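Local coordinates for autoinducer 2-binding protein LsrB (Clostridium saccharobutylicum DSM 13864, PDB 6DSP) that binds the quorum-sensing signal autoinducer 2 in the cleft between its two lobes, at residues Y46-W50 and I301-G305; V68-N72 and A95-A99; K151-C157 and N185-A190; I247-P253 and R267-W271. One frame throughout, in Å; residues are numbered along the deposited sequence.

In the fold
Contacts 1 and 2 belong to the lobe built on the eight-stranded mixed sheet: contact 1 sits by one of its outer strands, 298-301, and contact 2 pairs two helices, 64-76 and 89-101, that pack on its parallel part; their centres are about 27 Å apart. Contacts 3 and 4 reach the four-stranded parallel sheet of the other lobe, from its outer strands 187-195 and 246-249, with centres about 21 Å apart. Along the chain, contacts 2, 3 and 4 follow one another inside the long loop closed by contact 1, so the chain passes through the second lobe before contact 1 closes back in the first. Contact 4 touches the ligand between the lobes, whereas contacts 1 and 3, centres about 45 Å apart, lie far out.

Contact 1: Y46-W50 and I301-G305; sequences YSEQW and IPTVG
The carbonyl oxygen of Pro302 is gripped by two donors, which approach from the same face of its plane. Trp50 NE1 reaches across from the helix to Pro302 O at 2.9 Å, with an N-H...O angle of 161° and the oxygen lying in the indole plane. The hydroxyl of the next residue makes the second bond, Thr303 OG1 to Pro302 O at 2.6 Å; a chi1 of 79° holds OG1 between its own backbone N and carbonyl carbon, turned back toward the preceding carbonyl. That same OG1 lies at the edge of the Tyr46 ring, 3.6 Å from Tyr46 CE1. The loop joins strand 298-301 to strand 305-311, and where the pairing resumes Val304 and Gly305 both face Ile301, a classic beta bulge in which Ile301 O accepts from both their backbone nitrogens. Apolar contacts flank the polar bond. Val304 CG2 sits between the two aromatic residues, 3.7 Å from Tyr46 CE1 and 3.9 Å from Trp50 CZ2, while Ile301 CG2 comes to 3.5 Å from Trp50 CZ2. Helix 273-288 adjoins both segments: Tyr282 meets the Trp50 ring edge-to-face and touches Ile301 and Pro302, and Ala278 touches Tyr46 and Trp50.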
loop_
_atom_site.group_PDB
_atom_site.type_symbol
_atom_site.label_atom_id
_atom_site.label_comp_id
_atom_site.label_asym_id
_atom_site.label_seq_id
_atom_site.Cartn_x
_atom_site.Cartn_y
_atom_site.Cartn_z
ATOM N N TYR A 46 -9.924 11.825 12.644
ATOM C CA TYR A 46 -8.932 12.787 13.100
ATOM C C TYR A 46 -9.234 14.191 12.595
ATOM O O TYR A 46 -9.072 15.168 13.336
ATOM C CB TYR A 46 -7.525 12.343 12.683
ATOM C CG TYR A 46 -6.926 11.263 13.540
ATOM C CD1 TYR A 46 -6.178 11.590 14.664
ATOM C CD2 TYR A 46 -7.113 9.922 13.237
ATOM C CE1 TYR A 46 -5.623 10.593 15.473
ATOM C CE2 TYR A 46 -6.574 8.931 14.025
ATOM C CZ TYR A 46 -5.820 9.262 15.139
ATOM O OH TYR A 46 -5.287 8.249 15.905
ATOM N N SER A 47 -9.666 14.332 11.343
ATOM C CA SER A 47 -9.928 15.681 10.848
ATOM C C SER A 47 -11.066 16.338 11.607
ATOM O O SER A 47 -11.067 17.557 11.769
ATOM C CB SER A 47 -10.215 15.669 9.345
ATOM O OG SER A 47 -11.364 14.899 9.033
ATOM N N GLU A 48 -12.038 15.560 12.094
ATOM C CA GLU A 48 -13.083 16.151 12.923
ATOM C C GLU A 48 -12.488 16.783 14.174
ATOM O O GLU A 48 -12.922 17.860 14.606
ATOM C CB GLU A 48 -14.079 15.065 13.322
ATOM C CG GLU A 48 -14.940 14.546 12.192
ATOM C CD GLU A 48 -16.172 15.392 11.976
ATOM O OE1 GLU A 48 -16.778 15.294 10.883
ATOM O OE2 GLU A 48 -16.528 16.163 12.897
ATOM N N GLN A 49 -11.505 16.115 14.781
ATOM C CA GLN A 49 -10.837 16.670 15.949
ATOM C C GLN A 49 -9.948 17.851 15.592
ATOM O O GLN A 49 -9.833 18.793 16.380
ATOM C CB GLN A 49 -10.015 15.587 16.644
ATOM C CG GLN A 49 -10.871 14.517 17.278
ATOM C CD GLN A 49 -11.936 15.102 18.197
ATOM O OE1 GLN A 49 -11.625 15.822 19.152
ATOM N NE2 GLN A 49 -13.201 14.813 17.899
ATOM N N TRP A 50 -9.315 17.822 14.423
ATOM C CA TRP A 50 -8.401 18.882 14.027
ATOM C C TRP A 50 -9.117 20.114 13.499
ATOM O O TRP A 50 -8.501 21.179 13.436
ATOM C CB TRP A 50 -7.455 18.364 12.954
ATOM C CG TRP A 50 -6.455 17.347 13.449
ATOM C CD1 TRP A 50 -5.845 17.317 14.668
ATOM C CD2 TRP A 50 -5.928 16.231 12.703
ATOM N NE1 TRP A 50 -4.982 16.234 14.731
ATOM C CE2 TRP A 50 -5.005 15.568 13.533
ATOM C CE3 TRP A 50 -6.153 15.736 11.415
ATOM C CZ2 TRP A 50 -4.310 14.417 13.123
ATOM C CZ3 TRP A 50 -5.443 14.605 10.991
ATOM C CH2 TRP A 50 -4.534 13.957 11.850
ATOM N N ILE A 301 2.016 16.669 15.064
ATOM C CA ILE A 301 0.648 16.433 14.608
ATOM C C ILE A 301 -0.204 16.141 15.841
ATOM O O ILE A 301 -0.023 15.081 16.460
ATOM C CB ILE A 301 0.593 15.278 13.603
ATOM C CG1 ILE A 301 1.478 15.611 12.394
ATOM C CG2 ILE A 301 -0.845 14.990 13.206
ATOM C CD1 ILE A 301 1.481 14.541 11.332
ATOM N N PRO A 302 -1.129 17.025 16.221
ATOM C CA PRO A 302 -1.836 16.857 17.499
ATOM C C PRO A 302 -2.490 15.487 17.600
ATOM O O PRO A 302 -3.167 15.035 16.676
ATOM C CB PRO A 302 -2.885 17.972 17.473
ATOM C CG PRO A 302 -2.349 18.983 16.530
ATOM C CD PRO A 302 -1.588 18.209 15.482
ATOM N N THR A 303 -2.285 14.829 18.743
ATOM C CA THR A 303 -2.814 13.506 19.101
ATOM C C THR A 303 -2.200 12.346 18.324
ATOM O O THR A 303 -2.595 11.192 18.553
ATOM C CB THR A 303 -4.352 13.416 19.083
ATOM O OG1 THR A 303 -4.822 13.270 17.736
ATOM C CG2 THR A 303 -4.965 14.660 19.703
ATOM N N VAL A 304 -1.261 12.601 17.418
ATOM C CA VAL A 304 -0.554 11.559 16.693
ATOM C C VAL A 304 0.898 11.468 17.136
ATOM O O VAL A 304 1.374 10.401 17.515
ATOM C CB VAL A 304 -0.661 11.772 15.169
ATOM C CG1 VAL A 304 0.224 10.760 14.453
ATOM C CG2 VAL A 304 -2.108 11.638 14.734
ATOM N N GLY A 305 1.605 12.582 17.116
ATOM C CA GLY A 305 2.973 12.652 17.558
ATOM C C GLY A 305 3.773 13.507 16.608
ATOM O O GLY A 305 3.236 14.125 15.682
#

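Contact 2: V68-N72 and A95-A99; sequences VSVIN and ALKAA
The one flat side chain here is the amide of Asn72, and it meets Ala95 through its oxygen. Asn72 OD1 comes to 3.9 Å from Ala95 CB, a methyl that approaches from off the amide plane without lying over its face. A water also joins the helices at this oxygen, from the opposite side of the amide plane, donating to Asn72 OD1 at 2.8 Å and to Ala95 O at 2.9 Å. The carbonyl thus serves twice, since Ala95 O also takes the helical bond from Ala99 N. With chi1 at -70°, the Asn72 amide is swung beside its own backbone N, which carries the oxygen toward the neighbouring helix.

Ala95 CB points into the gap between the helices and has three neighbours across it: besides the amide oxygen, Val68 CG1 at 4.0 Å and Ile71 CG2. The two helix segments run almost parallel, their directions 6° apart and their axes 9.8 Å from each other. They belong to helices 64-76 and 89-101, successive connections of beta-alpha-beta crossovers in the Rossmann-like lobe, where strand 81-84 links one to the other.

Toward that sheet the side-chain contacts are apolar. Ile71 divides its branches: CG2 lies against Ala95 and, more loosely, Ala99, whereas Ile71 CD1 reaches down to Leu96 CD2 at 3.9 Å, the two side chains crossing at about a right angle. Beneath them Ile71 also rests on Ile27 and Ile82, while Leu96 packs on Leu84 and Val106.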
loop_
_atom_site.group_PDB
_atom_site.type_symbol
_atom_site.label_atom_id
_atom_site.label_comp_id
_atom_site.label_asym_id
_atom_site.label_seq_id
_atom_site.Cartn_x
_atom_site.Cartn_y
_atom_site.Cartn_z
ATOM N N VAL A 68 -7.490 11.104 -12.654
ATOM C CA VAL A 68 -7.378 12.426 -13.260
ATOM C C VAL A 68 -8.720 13.143 -13.179
ATOM O O VAL A 68 -8.772 14.338 -12.868
ATOM C CB VAL A 68 -6.895 12.302 -14.716
ATOM C CG1 VAL A 68 -7.052 13.626 -15.443
ATOM C CG2 VAL A 68 -5.435 11.851 -14.752
ATOM N N SER A 69 -9.819 12.428 -13.479
ATOM C CA SER A 69 -11.129 13.076 -13.439
ATOM C C SER A 69 -11.450 13.528 -12.025
ATOM O O SER A 69 -12.003 14.622 -11.829
ATOM C CB SER A 69 -12.238 12.130 -13.892
ATOM O OG SER A 69 -13.504 12.804 -13.737
ATOM N N VAL A 70 -11.130 12.703 -11.021
ATOM C CA VAL A 70 -11.396 13.085 -9.637
ATOM C C VAL A 70 -10.574 14.313 -9.249
ATOM O O VAL A 70 -11.090 15.253 -8.618
ATOM C CB VAL A 70 -11.108 11.905 -8.683
ATOM C CG1 VAL A 70 -11.183 12.341 -7.235
ATOM C CG2 VAL A 70 -12.056 10.727 -8.943
ATOM N N ILE A 71 -9.283 14.319 -9.608
ATOM C CA ILE A 71 -8.422 15.475 -9.332
ATOM C C ILE A 71 -8.989 16.731 -9.990
ATOM O O ILE A 71 -9.129 17.770 -9.339
ATOM C CB ILE A 71 -6.992 15.199 -9.844
ATOM C CG1 ILE A 71 -6.346 14.076 -9.011
ATOM C CG2 ILE A 71 -6.151 16.484 -9.819
ATOM C CD1 ILE A 71 -5.178 13.425 -9.740
ATOM N N ASN A 72 -9.280 16.662 -11.302
ATOM C CA ASN A 72 -9.782 17.840 -12.017
ATOM C C ASN A 72 -11.056 18.369 -11.388
ATOM O O ASN A 72 -11.211 19.592 -11.245
ATOM C CB ASN A 72 -10.068 17.482 -13.468
ATOM C CG ASN A 72 -8.813 17.224 -14.298
ATOM O OD1 ASN A 72 -7.661 17.548 -13.910
ATOM N ND2 ASN A 72 -9.049 16.652 -15.472
ATOM N N ALA A 95 -2.269 16.247 -14.387
ATOM C CA ALA A 95 -3.378 16.754 -13.594
ATOM C C ALA A 95 -2.875 17.373 -12.290
ATOM O O ALA A 95 -3.451 18.352 -11.801
ATOM C CB ALA A 95 -4.343 15.612 -13.296
ATOM N N LEU A 96 -1.820 16.796 -11.688
ATOM C CA LEU A 96 -1.303 17.345 -10.438
ATOM C C LEU A 96 -0.540 18.629 -10.674
ATOM O O LEU A 96 -0.574 19.526 -9.822
ATOM C CB LEU A 96 -0.421 16.302 -9.738
ATOM C CG LEU A 96 -1.219 15.088 -9.189
ATOM C CD1 LEU A 96 -0.254 14.077 -8.569
ATOM C CD2 LEU A 96 -2.286 15.490 -8.170
ATOM N N LYS A 97 0.138 18.761 -11.812
ATOM C CA LYS A 97 0.751 20.051 -12.133
ATOM C C LYS A 97 -0.321 21.116 -12.292
ATOM O O LYS A 97 -0.172 22.247 -11.813
ATOM C CB LYS A 97 1.595 19.926 -13.400
ATOM C CG LYS A 97 2.875 19.113 -13.223
ATOM C CD LYS A 97 3.471 18.844 -14.603
ATOM C CE LYS A 97 4.980 18.889 -14.668
ATOM N NZ LYS A 97 5.342 19.290 -16.070
ATOM N N ALA A 98 -1.419 20.757 -12.968
ATOM C CA ALA A 98 -2.487 21.744 -13.138
ATOM C C ALA A 98 -3.117 22.088 -11.793
ATOM O O ALA A 98 -3.471 23.248 -11.541
ATOM C CB ALA A 98 -3.521 21.195 -14.103
ATOM N N ALA A 99 -3.253 21.108 -10.907
ATOM C CA ALA A 99 -3.804 21.390 -9.584
ATOM C C ALA A 99 -2.938 22.406 -8.852
ATOM O O ALA A 99 -3.447 23.387 -8.284
ATOM C CB ALA A 99 -3.967 20.101 -8.776
HETATM O O HOH W 1 -6.232 19.223 -12.219
#

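Contact 3: K151-C157 and N185-A190; sequences KDAIKYC and NWQNVA
Three backbone bonds tie these parallel strands in alternation: Gln187 N to Ile154 O at 2.8 Å, Tyr156 N to Gln187 O at 2.9 Å, and Val189 N to Tyr156 O at 2.8 Å. Ahead of the strands Asn185 ND2 adds a side-chain bond to Lys151 O at 2.9 Å, with that oxygen near its amide plane. Asn188 turns its own amide oxygen back to the chain, OD1 accepting from Ala190 N in an Asx turn.

Aromatic groups line the face that carries Tyr156. Ile154 CB stands over the five-membered ring of Trp186, 3.6 Å from its centroid and only 6° off the normal. The edge of Trp186 meets one face of Tyr156, with planes at 61°; Asn188 CA lies over the opposite face. A chi1 of 75° leans the tyrosine ring across toward Asn188. On the face carrying Lys155 and Gln187, Val189 CG1 lies across the aliphatic part of Lys155.

Polar ends find partners beyond the strands of this beta-alpha-beta unit. Trp186 NE1 bonds to Pro149 O, and Lys155 NZ forms a salt bridge with Asp216. Tyr156 OH and Asn188 ND2 bond to separate oxygens of Glu176, on the crossover helix 166-182; two such partners would tend to stabilise a charged carboxylate and tie that helix to its sheet.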
loop_
_atom_site.group_PDB
_atom_site.type_symbol
_atom_site.label_atom_id
_atom_site.label_comp_id
_atom_site.label_asym_id
_atom_site.label_seq_id
_atom_site.Cartn_x
_atom_site.Cartn_y
_atom_site.Cartn_z
ATOM N N LYS A 151 16.804 -23.736 2.909
ATOM C CA LYS A 151 17.514 -24.593 1.965
ATOM C C LYS A 151 16.653 -25.094 0.815
ATOM O O LYS A 151 17.176 -25.355 -0.273
ATOM C CB LYS A 151 18.091 -25.813 2.696
ATOM C CG LYS A 151 19.037 -25.484 3.818
ATOM C CD LYS A 151 19.458 -26.770 4.511
ATOM C CE LYS A 151 20.364 -26.496 5.706
ATOM N NZ LYS A 151 20.755 -27.757 6.397
ATOM N N ASP A 152 15.341 -25.243 1.023
ATOM C CA ASP A 152 14.504 -25.826 -0.019
ATOM C C ASP A 152 14.455 -24.927 -1.255
ATOM O O ASP A 152 14.593 -23.687 -1.186
ATOM C CB ASP A 152 13.058 -25.994 0.457
ATOM C CG ASP A 152 12.877 -27.078 1.511
ATOM O OD1 ASP A 152 13.750 -27.973 1.661
ATOM O OD2 ASP A 152 11.795 -27.027 2.151
ATOM N N ALA A 153 14.194 -25.560 -2.397
ATOM C CA ALA A 153 14.006 -24.825 -3.649
ATOM C C ALA A 153 12.550 -24.364 -3.727
ATOM O O ALA A 153 11.743 -24.838 -4.531
ATOM C CB ALA A 153 14.400 -25.689 -4.842
ATOM N N ILE A 154 12.215 -23.438 -2.825
ATOM C CA ILE A 154 10.847 -22.934 -2.690
ATOM C C ILE A 154 10.390 -22.322 -4.010
ATOM O O ILE A 154 11.035 -21.418 -4.547
ATOM C CB ILE A 154 10.801 -21.885 -1.558
ATOM C CG1 ILE A 154 11.149 -22.478 -0.171
ATOM C CG2 ILE A 154 9.462 -21.084 -1.553
ATOM C CD1 ILE A 154 10.246 -23.620 0.270
ATOM N N LYS A 155 9.244 -22.781 -4.509
ATOM C CA LYS A 155 8.637 -22.249 -5.718
ATOM C C LYS A 155 7.670 -21.140 -5.327
ATOM O O LYS A 155 6.811 -21.329 -4.454
ATOM C CB LYS A 155 7.876 -23.357 -6.448
ATOM C CG LYS A 155 8.795 -24.354 -7.148
ATOM C CD LYS A 155 7.999 -25.361 -7.973
ATOM C CE LYS A 155 8.931 -26.201 -8.820
ATOM N NZ LYS A 155 8.220 -27.132 -9.724
ATOM N N TYR A 156 7.830 -19.971 -5.931
ATOM C CA TYR A 156 7.007 -18.841 -5.505
ATOM C C TYR A 156 6.733 -17.907 -6.678
ATOM O O TYR A 156 7.341 -17.999 -7.747
ATOM C CB TYR A 156 7.685 -18.057 -4.370
ATOM C CG TYR A 156 8.824 -17.215 -4.875
ATOM C CD1 TYR A 156 10.098 -17.767 -5.112
ATOM C CD2 TYR A 156 8.640 -15.869 -5.138
ATOM C CE1 TYR A 156 11.113 -16.979 -5.608
ATOM C CE2 TYR A 156 9.663 -15.089 -5.632
ATOM C CZ TYR A 156 10.868 -15.637 -5.882
ATOM O OH TYR A 156 11.871 -14.844 -6.367
ATOM N N CYS A 157 5.809 -16.978 -6.447
ATOM C CA CYS A 157 5.662 -15.835 -7.352
ATOM C C CYS A 157 4.976 -14.717 -6.598
ATOM O O CYS A 157 4.541 -14.884 -5.453
ATOM C CB CYS A 157 4.865 -16.191 -8.629
ATOM S SG CYS A 157 3.102 -16.465 -8.422
ATOM N N ASN A 185 18.250 -20.500 -3.601
ATOM C CA ASN A 185 17.620 -21.733 -4.050
ATOM C C ASN A 185 16.151 -21.556 -4.416
ATOM O O ASN A 185 15.586 -22.416 -5.098
ATOM C CB ASN A 185 17.742 -22.838 -2.985
ATOM C CG ASN A 185 19.170 -23.260 -2.740
ATOM O OD1 ASN A 185 20.066 -22.951 -3.522
ATOM N ND2 ASN A 185 19.383 -24.000 -1.662
ATOM N N TRP A 186 15.514 -20.471 -3.989
ATOM C CA TRP A 186 14.119 -20.290 -4.358
ATOM C C TRP A 186 14.008 -20.068 -5.859
ATOM O O TRP A 186 14.922 -19.533 -6.507
ATOM C CB TRP A 186 13.522 -19.096 -3.616
ATOM C CG TRP A 186 13.351 -19.250 -2.116
ATOM C CD1 TRP A 186 13.967 -20.154 -1.285
ATOM C CD2 TRP A 186 12.517 -18.446 -1.275
ATOM N NE1 TRP A 186 13.557 -19.964 0.006
ATOM C CE2 TRP A 186 12.662 -18.921 0.044
ATOM C CE3 TRP A 186 11.642 -17.368 -1.512
ATOM C CZ2 TRP A 186 11.988 -18.338 1.125
ATOM C CZ3 TRP A 186 10.979 -16.803 -0.442
ATOM C CH2 TRP A 186 11.141 -17.278 0.851
ATOM N N GLN A 187 12.847 -20.433 -6.409
ATOM C CA GLN A 187 12.589 -20.349 -7.839
ATOM C C GLN A 187 11.328 -19.535 -8.049
ATOM O O GLN A 187 10.243 -19.931 -7.612
ATOM C CB GLN A 187 12.376 -21.748 -8.422
ATOM C CG GLN A 187 13.606 -22.652 -8.266
ATOM C CD GLN A 187 13.368 -24.053 -8.796
ATOM O OE1 GLN A 187 12.344 -24.319 -9.425
ATOM N NE2 GLN A 187 14.322 -24.945 -8.563
ATOM N N ASN A 188 11.463 -18.422 -8.753
ATOM C CA ASN A 188 10.287 -17.638 -9.108
ATOM C C ASN A 188 9.669 -18.306 -10.330
ATOM O O ASN A 188 10.253 -18.289 -11.423
ATOM C CB ASN A 188 10.677 -16.188 -9.386
ATOM C CG ASN A 188 9.467 -15.311 -9.638
ATOM O OD1 ASN A 188 8.445 -15.780 -10.134
ATOM N ND2 ASN A 188 9.568 -14.035 -9.293
ATOM N N VAL A 189 8.507 -18.940 -10.144
ATOM C CA VAL A 189 7.889 -19.704 -11.226
ATOM C C VAL A 189 7.118 -18.838 -12.212
ATOM O O VAL A 189 6.595 -19.364 -13.208
ATOM C CB VAL A 189 7.032 -20.877 -10.696
ATOM C CG1 VAL A 189 7.888 -21.821 -9.902
ATOM C CG2 VAL A 189 5.867 -20.392 -9.817
ATOM N N ALA A 190 6.996 -17.530 -11.966
ATOM C CA ALA A 190 6.256 -16.633 -12.865
ATOM C C ALA A 190 6.856 -15.242 -12.729
ATOM O O ALA A 190 6.262 -14.340 -12.123
ATOM C CB ALA A 190 4.762 -16.648 -12.530
#

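Contact 4: I247-P253 and R267-W271; sequences ITGFASP and RWGLW. With PAV ((2R,4S)-2-methyl-2,3,3,4-tetrahydroxytetrahydrofuran), chain C.
Phe250 and Trp271 meet edge-to-face beside the bound autoinducer: the indole edge points at the phenyl face, with planes at 75° and Trp271 CZ3 centred over the ring. Both touch the ligand. Its hydroxyl O3 lies at the indole edge, 3.4 Å from Trp271 CZ2, and its O2 is 3.7 Å from Phe250 CB. Leu270 CD1 adds an apolar contact to the ligand methyl C1 at 3.9 Å, while Leu270 CG lies over the Trp271 ring. Trp171, another pocket residue, meets Phe250 edge-to-face.

Behind this shell the backbones fix the spacing. Strand segments 247-249 and 268-270 run nearly parallel, 7° apart, with a single bridge of Phe250 with Gly269. Gly269 pairs through both its polar atoms with the segment alongside, N donating to Gly249 O at 2.9 Å and O accepting from Ala251 N at 3.1 Å. Trp268 NE1 makes a weak bond to Ala251 O, and the CZ2 edge of that indole rests against Pro253.

Further from the ligand, Thr248 OG1 donates to Arg267 O at 2.8 Å from above the carbonyl plane; chi1 of -166° sets OG1 anti to the backbone N. A water bridges Arg267 O and Ile247 O, and the arginine head goes to Glu144.

Asp110, Asp167, Lys29, Gln168 and Ser225 hydrogen-bond the ligand in the interlobe cleft characteristic of periplasmic binding proteins, Phe250 and Trp271 forming an aromatic wall.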
loop_
_atom_site.group_PDB
_atom_site.type_symbol
_atom_site.label_atom_id
_atom_site.label_comp_id
_atom_site.label_asym_id
_atom_site.label_seq_id
_atom_site.Cartn_x
_atom_site.Cartn_y
_atom_site.Cartn_z
ATOM N N ILE A 247 0.368 -18.530 1.573
ATOM C CA ILE A 247 -0.075 -17.263 1.009
ATOM C C ILE A 247 0.182 -16.199 2.059
ATOM O O ILE A 247 -0.191 -16.377 3.221
ATOM C CB ILE A 247 -1.571 -17.332 0.660
ATOM C CG1 ILE A 247 -1.805 -18.334 -0.478
ATOM C CG2 ILE A 247 -2.095 -15.924 0.284
ATOM C CD1 ILE A 247 -3.222 -18.855 -0.552
ATOM N N THR A 248 0.814 -15.099 1.653
ATOM C CA THR A 248 0.956 -13.972 2.562
ATOM C C THR A 248 0.857 -12.707 1.736
ATOM O O THR A 248 0.704 -12.769 0.513
ATOM C CB THR A 248 2.263 -14.040 3.373
ATOM O OG1 THR A 248 2.187 -13.116 4.463
ATOM C CG2 THR A 248 3.491 -13.768 2.510
ATOM N N GLY A 249 0.918 -11.555 2.396
ATOM C CA GLY A 249 0.732 -10.311 1.679
ATOM C C GLY A 249 0.295 -9.221 2.626
ATOM O O GLY A 249 0.493 -9.316 3.836
ATOM N N PHE A 250 -0.279 -8.168 2.038
ATOM C CA PHE A 250 -0.732 -7.009 2.797
ATOM C C PHE A 250 -2.242 -6.821 2.644
ATOM O O PHE A 250 -2.744 -6.724 1.508
ATOM C CB PHE A 250 -0.051 -5.735 2.289
ATOM C CG PHE A 250 1.434 -5.636 2.603
ATOM C CD1 PHE A 250 1.994 -6.165 3.796
ATOM C CD2 PHE A 250 2.267 -4.953 1.720
ATOM C CE1 PHE A 250 3.355 -6.005 4.062
ATOM C CE2 PHE A 250 3.627 -4.782 1.990
ATOM C CZ PHE A 250 4.169 -5.313 3.164
ATOM N N ALA A 251 -2.945 -6.667 3.772
ATOM C CA ALA A 251 -4.359 -6.299 3.746
ATOM C C ALA A 251 -4.763 -5.902 5.152
ATOM O O ALA A 251 -4.166 -6.354 6.133
ATOM C CB ALA A 251 -5.249 -7.448 3.244
ATOM N N SER A 252 -5.787 -5.051 5.248
ATOM C CA SER A 252 -6.303 -4.695 6.558
ATOM C C SER A 252 -6.890 -5.941 7.232
ATOM O O SER A 252 -7.444 -6.828 6.573
ATOM C CB SER A 252 -7.281 -3.514 6.480
ATOM O OG SER A 252 -8.269 -3.699 5.470
ATOM N N PRO A 253 -6.764 -6.043 8.554
ATOM C CA PRO A 253 -7.017 -7.340 9.207
ATOM C C PRO A 253 -8.459 -7.807 9.171
ATOM O O PRO A 253 -8.686 -9.019 9.045
ATOM C CB PRO A 253 -6.500 -7.115 10.634
ATOM C CG PRO A 253 -6.544 -5.598 10.817
ATOM C CD PRO A 253 -6.193 -5.038 9.470
ATOM N N ARG A 267 -0.544 -15.942 8.190
ATOM C CA ARG A 267 0.147 -14.718 8.558
ATOM C C ARG A 267 0.099 -13.753 7.383
ATOM O O ARG A 267 0.301 -14.159 6.239
ATOM C CB ARG A 267 1.610 -15.065 8.899
ATOM C CG ARG A 267 2.506 -13.876 9.191
ATOM C CD ARG A 267 3.921 -14.373 9.542
ATOM N NE ARG A 267 4.019 -14.971 10.869
ATOM C CZ ARG A 267 4.015 -16.286 11.121
ATOM N NH1 ARG A 267 3.884 -17.166 10.123
ATOM N NH2 ARG A 267 4.140 -16.714 12.376
ATOM N N TRP A 268 -0.135 -12.477 7.683
ATOM C CA TRP A 268 -0.070 -11.408 6.682
ATOM C C TRP A 268 0.239 -10.139 7.453
ATOM O O TRP A 268 0.335 -10.166 8.677
ATOM C CB TRP A 268 -1.394 -11.314 5.885
ATOM C CG TRP A 268 -2.530 -10.710 6.661
ATOM C CD1 TRP A 268 -3.017 -9.450 6.516
ATOM C CD2 TRP A 268 -3.335 -11.349 7.662
ATOM N NE1 TRP A 268 -4.049 -9.245 7.382
ATOM C CE2 TRP A 268 -4.259 -10.386 8.120
ATOM C CE3 TRP A 268 -3.332 -12.632 8.250
ATOM C CZ2 TRP A 268 -5.184 -10.657 9.131
ATOM C CZ3 TRP A 268 -4.267 -12.901 9.257
ATOM C CH2 TRP A 268 -5.175 -11.917 9.682
ATOM N N GLY A 269 0.402 -9.020 6.742
ATOM C CA GLY A 269 0.773 -7.790 7.409
ATOM C C GLY A 269 0.036 -6.561 6.917
ATOM O O GLY A 269 -0.656 -6.574 5.889
ATOM N N LEU A 270 0.239 -5.480 7.659
ATOM C CA LEU A 270 -0.164 -4.143 7.223
ATOM C C LEU A 270 0.501 -3.155 8.171
ATOM O O LEU A 270 1.685 -3.316 8.502
ATOM C CB LEU A 270 -1.692 -3.965 7.144
ATOM C CG LEU A 270 -2.084 -2.833 6.164
ATOM C CD1 LEU A 270 -1.993 -3.244 4.694
ATOM C CD2 LEU A 270 -3.482 -2.307 6.508
ATOM N N TRP A 271 -0.233 -2.123 8.565
ATOM C CA TRP A 271 0.239 -0.964 9.317
ATOM C C TRP A 271 -1.042 -0.180 9.599
ATOM O O TRP A 271 -2.124 -0.557 9.128
ATOM C CB TRP A 271 1.253 -0.133 8.483
ATOM C CG TRP A 271 0.745 0.192 7.101
ATOM C CD1 TRP A 271 -0.092 1.227 6.764
ATOM C CD2 TRP A 271 0.963 -0.554 5.894
ATOM N NE1 TRP A 271 -0.410 1.173 5.426
ATOM C CE2 TRP A 271 0.225 0.091 4.860
ATOM C CE3 TRP A 271 1.737 -1.674 5.569
ATOM C CZ2 TRP A 271 0.239 -0.370 3.539
ATOM C CZ3 TRP A 271 1.741 -2.129 4.254
ATOM C CH2 TRP A 271 0.986 -1.476 3.256
HETATM O O2 PAV C . -0.676 -3.302 -0.414
HETATM C C2 PAV C . -1.640 -2.231 -0.340
HETATM C C1 PAV C . -2.407 -2.212 1.001
HETATM O O5 PAV C . -2.723 -2.651 -1.341
HETATM C C5 PAV C . -3.353 -1.513 -1.744
HETATM C C4 PAV C . -2.550 -0.315 -1.202
HETATM O O4 PAV C . -2.390 0.676 -2.212
HETATM C C3 PAV C . -1.249 -0.991 -0.759
HETATM O O3 PAV C . -0.662 -0.281 0.297
HETATM O O13 PAV C . -0.366 -1.110 -1.852
HETATM O O HOH W 2 0.838 -17.081 5.810
#